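Local coordinates for protein SeviL (PDB 6LF2) that binds the saccharides of the glycosphingolipids GM1b and asialo-GM1 as an R-type lectin of the beta-trefoil fold, at residues B[85-90]-B[95-100]; B[17-22]-B[107-112]. All blocks are in the same frame, centred on the assembly; numbering follows the deposited sequence.

Interaction 1: residues B[85-90]-B[95-100]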
loop_
_atom_site.group_PDB
_atom_site.type_symbol
_atom_site.label_atom_id
_atom_site.label_comp_id
_atom_site.label_asym_id
_atom_site.label_seq_id
_atom_site.Cartn_x
_atom_site.Cartn_y
_atom_site.Cartn_z
ATOM N N SER B 85 13.260 10.622 10.190
ATOM C CA SER B 85 12.431 11.709 9.704
ATOM C C SER B 85 11.855 11.342 8.344
ATOM O O SER B 85 12.413 10.518 7.612
ATOM C CB SER B 85 13.214 13.025 9.607
ATOM O OG SER B 85 14.362 12.875 8.796
ATOM N N LEU B 86 10.707 11.935 8.044
ATOM C CA LEU B 86 10.066 11.751 6.750
ATOM C C LEU B 86 10.482 12.895 5.831
ATOM O O LEU B 86 10.246 14.068 6.134
ATOM C CB LEU B 86 8.547 11.678 6.900
ATOM C CG LEU B 86 7.963 10.291 7.192
ATOM C CD1 LEU B 86 8.485 9.699 8.499
ATOM C CD2 LEU B 86 6.447 10.370 7.219
ATOM N N GLU B 87 11.111 12.547 4.715
ATOM C CA GLU B 87 11.568 13.524 3.732
ATOM C C GLU B 87 10.710 13.367 2.484
ATOM O O GLU B 87 10.826 12.366 1.772
ATOM C CB GLU B 87 13.044 13.325 3.413
ATOM C CG GLU B 87 13.606 14.332 2.414
ATOM C CD GLU B 87 15.064 14.060 2.064
ATOM O OE1 GLU B 87 15.948 14.275 2.932
ATOM O OE2 GLU B 87 15.325 13.613 0.923
ATOM N N GLU B 88 9.845 14.341 2.228
ATOM C CA GLU B 88 8.922 14.193 1.117
ATOM C C GLU B 88 9.698 14.170 -0.195
ATOM O O GLU B 88 10.735 14.825 -0.342
ATOM C CB GLU B 88 7.873 15.303 1.124
ATOM C CG GLU B 88 8.360 16.663 0.699
ATOM C CD GLU B 88 7.251 17.694 0.762
ATOM O OE1 GLU B 88 6.192 17.378 1.351
ATOM O OE2 GLU B 88 7.436 18.808 0.221
ATOM N N VAL B 89 9.223 13.345 -1.123
ATOM C CA VAL B 89 9.805 13.236 -2.455
ATOM C C VAL B 89 9.074 14.236 -3.347
ATOM O O VAL B 89 7.900 14.007 -3.672
ATOM C CB VAL B 89 9.671 11.807 -2.998
ATOM C CG1 VAL B 89 10.166 11.711 -4.420
ATOM C CG2 VAL B 89 10.411 10.825 -2.098
ATOM N N PRO B 90 9.712 15.335 -3.758
ATOM C CA PRO B 90 8.970 16.377 -4.490
ATOM C C PRO B 90 8.297 15.868 -5.751
ATOM O O PRO B 90 7.154 16.244 -6.050
ATOM C CB PRO B 90 10.056 17.413 -4.825
ATOM C CG PRO B 90 11.190 17.118 -3.933
ATOM C CD PRO B 90 11.134 15.666 -3.573
ATOM N N PHE B 95 4.882 9.973 -1.519
ATOM C CA PHE B 95 6.028 9.156 -1.146
ATOM C C PHE B 95 7.009 9.942 -0.286
ATOM O O PHE B 95 7.103 11.170 -0.371
ATOM C CB PHE B 95 6.735 8.612 -2.389
ATOM C CG PHE B 95 5.939 7.550 -3.100
ATOM C CD1 PHE B 95 4.968 7.901 -4.017
ATOM C CD2 PHE B 95 6.135 6.206 -2.815
ATOM C CE1 PHE B 95 4.223 6.933 -4.661
ATOM C CE2 PHE B 95 5.382 5.232 -3.458
ATOM C CZ PHE B 95 4.429 5.602 -4.381
ATOM N N TYR B 96 7.727 9.207 0.556
ATOM C CA TYR B 96 8.712 9.769 1.466
ATOM C C TYR B 96 9.988 8.946 1.414
ATOM O O TYR B 96 9.960 7.724 1.239
ATOM C CB TYR B 96 8.219 9.774 2.919
ATOM C CG TYR B 96 7.048 10.662 3.211
ATOM C CD1 TYR B 96 7.231 12.002 3.523
ATOM C CD2 TYR B 96 5.753 10.157 3.211
ATOM C CE1 TYR B 96 6.163 12.822 3.807
ATOM C CE2 TYR B 96 4.678 10.970 3.494
ATOM C CZ TYR B 96 4.885 12.303 3.794
ATOM O OH TYR B 96 3.809 13.113 4.076
ATOM N N ARG B 97 11.113 9.621 1.605
ATOM C CA ARG B 97 12.310 8.931 2.057
ATOM C C ARG B 97 12.305 8.918 3.583
ATOM O O ARG B 97 11.737 9.805 4.226
ATOM C CB ARG B 97 13.580 9.601 1.524
ATOM C CG ARG B 97 13.803 9.378 0.043
ATOM C CD ARG B 97 15.174 9.875 -0.409
ATOM N NE ARG B 97 15.472 9.478 -1.782
ATOM C CZ ARG B 97 15.039 10.133 -2.856
ATOM N NH1 ARG B 97 14.282 11.214 -2.719
ATOM N NH2 ARG B 97 15.358 9.704 -4.068
ATOM N N LEU B 98 12.875 7.871 4.151
ATOM C CA LEU B 98 12.965 7.711 5.599
ATOM C C LEU B 98 14.431 7.868 5.974
ATOM O O LEU B 98 15.250 7.003 5.648
ATOM C CB LEU B 98 12.420 6.348 6.032
ATOM C CG LEU B 98 10.927 6.171 5.747
ATOM C CD1 LEU B 98 10.489 4.729 5.949
ATOM C CD2 LEU B 98 10.177 7.067 6.672
ATOM N N LEU B 99 14.751 8.970 6.651
ATOM C CA LEU B 99 16.128 9.390 6.891
ATOM C C LEU B 99 16.498 9.137 8.351
ATOM O O LEU B 99 15.887 9.712 9.259
ATOM C CB LEU B 99 16.297 10.865 6.534
ATOM C CG LEU B 99 17.665 11.495 6.795
ATOM C CD1 LEU B 99 18.721 10.802 5.942
ATOM C CD2 LEU B 99 17.603 12.988 6.492
ATOM N N ASN B 100 17.486 8.279 8.567
ATOM C CA ASN B 100 17.947 7.990 9.920
ATOM C C ASN B 100 18.627 9.216 10.532
ATOM O O ASN B 100 19.538 9.793 9.929
ATOM C CB ASN B 100 18.902 6.806 9.886
ATOM C CG ASN B 100 19.305 6.352 11.269
ATOM O OD1 ASN B 100 20.426 6.606 11.704
ATOM N ND2 ASN B 100 18.394 5.679 11.970
HETATM O O HOH W 1 13.335 12.709 -0.553
#

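Interaction 2: residues B[17-22]-B[107-112]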
loop_
_atom_site.group_PDB
_atom_site.type_symbol
_atom_site.label_atom_id
_atom_site.label_comp_id
_atom_site.label_asym_id
_atom_site.label_seq_id
_atom_site.Cartn_x
_atom_site.Cartn_y
_atom_site.Cartn_z
ATOM N N ARG B 17 8.136 2.247 -3.631
ATOM C CA ARG B 17 7.689 2.640 -4.968
ATOM C C ARG B 17 8.320 1.791 -6.064
ATOM O O ARG B 17 7.690 1.548 -7.104
ATOM C CB ARG B 17 8.015 4.108 -5.219
ATOM C CG ARG B 17 7.420 4.655 -6.524
ATOM C CD ARG B 17 7.615 6.153 -6.570
ATOM N NE ARG B 17 7.125 6.739 -7.815
ATOM C CZ ARG B 17 7.813 6.746 -8.952
ATOM N NH1 ARG B 17 9.016 6.189 -9.004
ATOM N NH2 ARG B 17 7.296 7.308 -10.038
ATOM N N GLU B 18 9.577 1.366 -5.887
ATOM C CA GLU B 18 10.309 0.813 -7.018
ATOM C C GLU B 18 9.924 -0.627 -7.339
ATOM O O GLU B 18 9.953 -1.015 -8.513
ATOM C CB GLU B 18 11.814 0.939 -6.756
ATOM C CG GLU B 18 12.696 0.536 -7.920
ATOM C CD GLU B 18 12.663 1.524 -9.080
ATOM O OE1 GLU B 18 12.034 2.597 -8.964
ATOM O OE2 GLU B 18 13.278 1.218 -10.123
ATOM N N ASN B 19 9.545 -1.433 -6.334
ATOM C CA ASN B 19 9.161 -2.815 -6.566
ATOM C C ASN B 19 7.838 -3.219 -5.920
ATOM O O ASN B 19 7.463 -4.394 -6.008
ATOM C CB ASN B 19 10.268 -3.761 -6.074
ATOM C CG ASN B 19 10.474 -3.697 -4.569
ATOM O OD1 ASN B 19 9.810 -2.940 -3.863
ATOM N ND2 ASN B 19 11.405 -4.503 -4.074
ATOM N N GLY B 20 7.118 -2.292 -5.295
ATOM C CA GLY B 20 5.885 -2.616 -4.599
ATOM C C GLY B 20 6.047 -3.489 -3.376
ATOM O O GLY B 20 5.042 -3.980 -2.849
ATOM N N GLY B 21 7.282 -3.701 -2.915
ATOM C CA GLY B 21 7.513 -4.578 -1.780
ATOM C C GLY B 21 7.269 -3.910 -0.439
ATOM O O GLY B 21 7.444 -2.699 -0.265
ATOM N N ARG B 22 6.869 -4.726 0.538
ATOM C CA ARG B 22 6.518 -4.240 1.866
ATOM C C ARG B 22 7.566 -4.688 2.876
ATOM O O ARG B 22 7.974 -5.853 2.883
ATOM C CB ARG B 22 5.122 -4.731 2.279
ATOM C CG ARG B 22 3.979 -3.848 1.769
ATOM C CD ARG B 22 2.775 -4.663 1.285
ATOM N NE ARG B 22 2.970 -5.121 -0.092
ATOM C CZ ARG B 22 3.068 -6.392 -0.468
ATOM N NH1 ARG B 22 2.977 -7.374 0.419
ATOM N NH2 ARG B 22 3.259 -6.685 -1.751
ATOM N N LEU B 107 16.535 4.742 4.417
ATOM C CA LEU B 107 16.079 3.357 4.327
ATOM C C LEU B 107 15.917 2.936 2.872
ATOM O O LEU B 107 15.272 3.625 2.083
ATOM C CB LEU B 107 14.752 3.192 5.070
ATOM C CG LEU B 107 14.286 1.741 5.222
ATOM C CD1 LEU B 107 15.275 0.945 6.089
ATOM C CD2 LEU B 107 12.896 1.697 5.814
ATOM N N ASP B 108 16.495 1.789 2.530
ATOM C CA ASP B 108 16.593 1.310 1.158
ATOM C C ASP B 108 16.458 -0.206 1.212
ATOM O O ASP B 108 16.233 -0.786 2.282
ATOM C CB ASP B 108 17.923 1.772 0.539
ATOM C CG ASP B 108 17.915 1.790 -0.983
ATOM O OD1 ASP B 108 17.127 1.063 -1.626
ATOM O OD2 ASP B 108 18.744 2.539 -1.543
ATOM N N TYR B 109 16.605 -0.863 0.065
ATOM C CA TYR B 109 16.613 -2.315 0.066
ATOM C C TYR B 109 17.678 -2.828 -0.894
ATOM O O TYR B 109 18.130 -2.124 -1.803
ATOM C CB TYR B 109 15.224 -2.905 -0.270
ATOM C CG TYR B 109 14.746 -2.661 -1.693
ATOM C CD1 TYR B 109 15.074 -3.542 -2.718
ATOM C CD2 TYR B 109 13.958 -1.558 -2.005
ATOM C CE1 TYR B 109 14.651 -3.323 -4.016
ATOM C CE2 TYR B 109 13.531 -1.333 -3.302
ATOM C CZ TYR B 109 13.879 -2.220 -4.301
ATOM O OH TYR B 109 13.455 -2.011 -5.597
ATOM N N ASN B 110 18.103 -4.063 -0.645
ATOM C CA ASN B 110 18.991 -4.793 -1.547
ATOM C C ASN B 110 18.526 -6.241 -1.551
ATOM O O ASN B 110 18.667 -6.937 -0.541
ATOM C CB ASN B 110 20.446 -4.692 -1.097
ATOM C CG ASN B 110 21.394 -5.351 -2.072
ATOM O OD1 ASN B 110 21.960 -4.690 -2.942
ATOM N ND2 ASN B 110 21.558 -6.662 -1.948
ATOM N N GLY B 111 17.969 -6.696 -2.671
ATOM C CA GLY B 111 17.346 -8.010 -2.663
ATOM C C GLY B 111 16.197 -8.014 -1.674
ATOM O O GLY B 111 15.343 -7.121 -1.679
ATOM N N GLY B 112 16.177 -9.009 -0.794
ATOM C CA GLY B 112 15.185 -9.070 0.260
ATOM C C GLY B 112 15.547 -8.362 1.544
ATOM O O GLY B 112 14.760 -8.389 2.495
#

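Interaction 1: residues B[85-90]-B[95-100]
Glu87 O is met by two groups of the facing strand: Arg97 N gives it a hydrogen bond of 2.8 Å, and the CA-H of Tyr96 makes a further contact, with CA 3.4 Å from the oxygen. Arg97 O repays the bond, receiving Glu87 N at 2.9 Å, so Glu87 and Arg97 form a hydrogen-bonded pair of an antiparallel beta hairpin. Ser85 and Leu99 form the other such pair, two positions away along the strands. Beyond Glu88 the pairing is prolonged toward the turn by Val89 N and Phe95 O, 3.1 Å apart.

On the face carrying Leu86, Glu88, Tyr96 and Leu98, packing takes over. In the Leu86 conformer described here, one of two modelled, CG stands beside the backbone N (chi1 -87°), and CD2 lies 3.9 Å from the centroid of the Tyr96 ring, only 4° off its normal, a CH-pi contact. The other methyl, CD1, lies 3.6 Å from Leu98 CD2, the two leucines running side by side.

On the face of Ser85, Glu87, Arg97 and Leu99, the charged pair Glu87 and Arg97 lies toward the turn. The two form no direct salt bridge; their carboxylate and guanidinium planes are inclined by 52°, and a water bridges them, 2.6 Å from Glu87 OE2 and 2.8 Å from Arg97 NH1, which it meets in the guanidinium plane. Each charge has a stronger partner elsewhere: Glu87 OE1 bonds Tyr106 OH, and Arg97 NE forms a salt bridge with Glu124.

Phe95 packs on Ile127 and on Tyr13 of the second subunit. Strand 96-100 is tied by backbone hydrogen bonds to both its neighbours, Tyr96 to Trp126 of strand 126-130 and Leu98 to Leu107 of strand 106-110.

Interaction 2: residues B[17-22]-B[107-112]
Where Asn19 meets Tyr109, an irregular loop between strands 6-16 and 22-26 comes up against strand 106-110, and directly after Asn19 the backbone bends at Gly20, whose phi is 66°. The bend belongs to an Asx turn, in a chain folded as a beta-trefoil: Asn19 OD1 accepts Gly21 N at 2.8 Å, although the donor stands well above the carbonyl plane and not on a lone pair.

This bond fixes the rotation of the amide and leaves the other branch, ND2, to face the tyrosine. With CG of Asn19 set between its own backbone N and carbonyl carbon (chi1 65°), ND2 lies over one face of the Tyr109 ring, near its rim, with the amide and ring planes just 14° apart. It is 3.4 Å from Tyr109 CZ and 3.5 Å from CE1. Because the groups lie so nearly parallel, the amide N-H bonds run along the ring and not into it.

Glu18 approaches differently, meeting the far end of the ring from its edge at about a right angle to the tyrosine side chain. Its aliphatic part does the touching, with CG 3.5 Å from Tyr109 OH. The chain is bent about CB-CG, which turns the carboxylate away, and OE1 forms a salt bridge with Lys38 of the second subunit.

Ile34 of strand 31-35 touches both Asn19 and Tyr109. The Asn19 side chain is about 11 Å from a bound galactose, and neither Asn19 nor Tyr109 is among the residues lining the glycan pocket. At the root of the tyrosine, Asp108 OD1 receives two hydrogen bonds, one from Ser123 OG and one from Tyr109 N at 2.6 Å.

Interaction 1 joins two strands close in sequence into one hairpin, through regular backbone bonds, with apolar packing on one face and a water-bridged charge pair on the other; it is partly buried. Interaction 2 is a smaller surface contact between a loop and a strand far apart in the chain, made wholly by side chains: an amide nitrogen over a ring and an aliphatic stem at a hydroxyl. The two adjoin at two points. Leu98 O and Leu107 N lie 2.9 Å apart, a probable hydrogen bond between successive strands, and Phe95 CE2 packs 3.4 Å from Arg17 CB. Both also reach the second subunit, Phe95 by aromatic packing, Glu18 through its carboxylate and Arg17 by backbone hydrogen bonds.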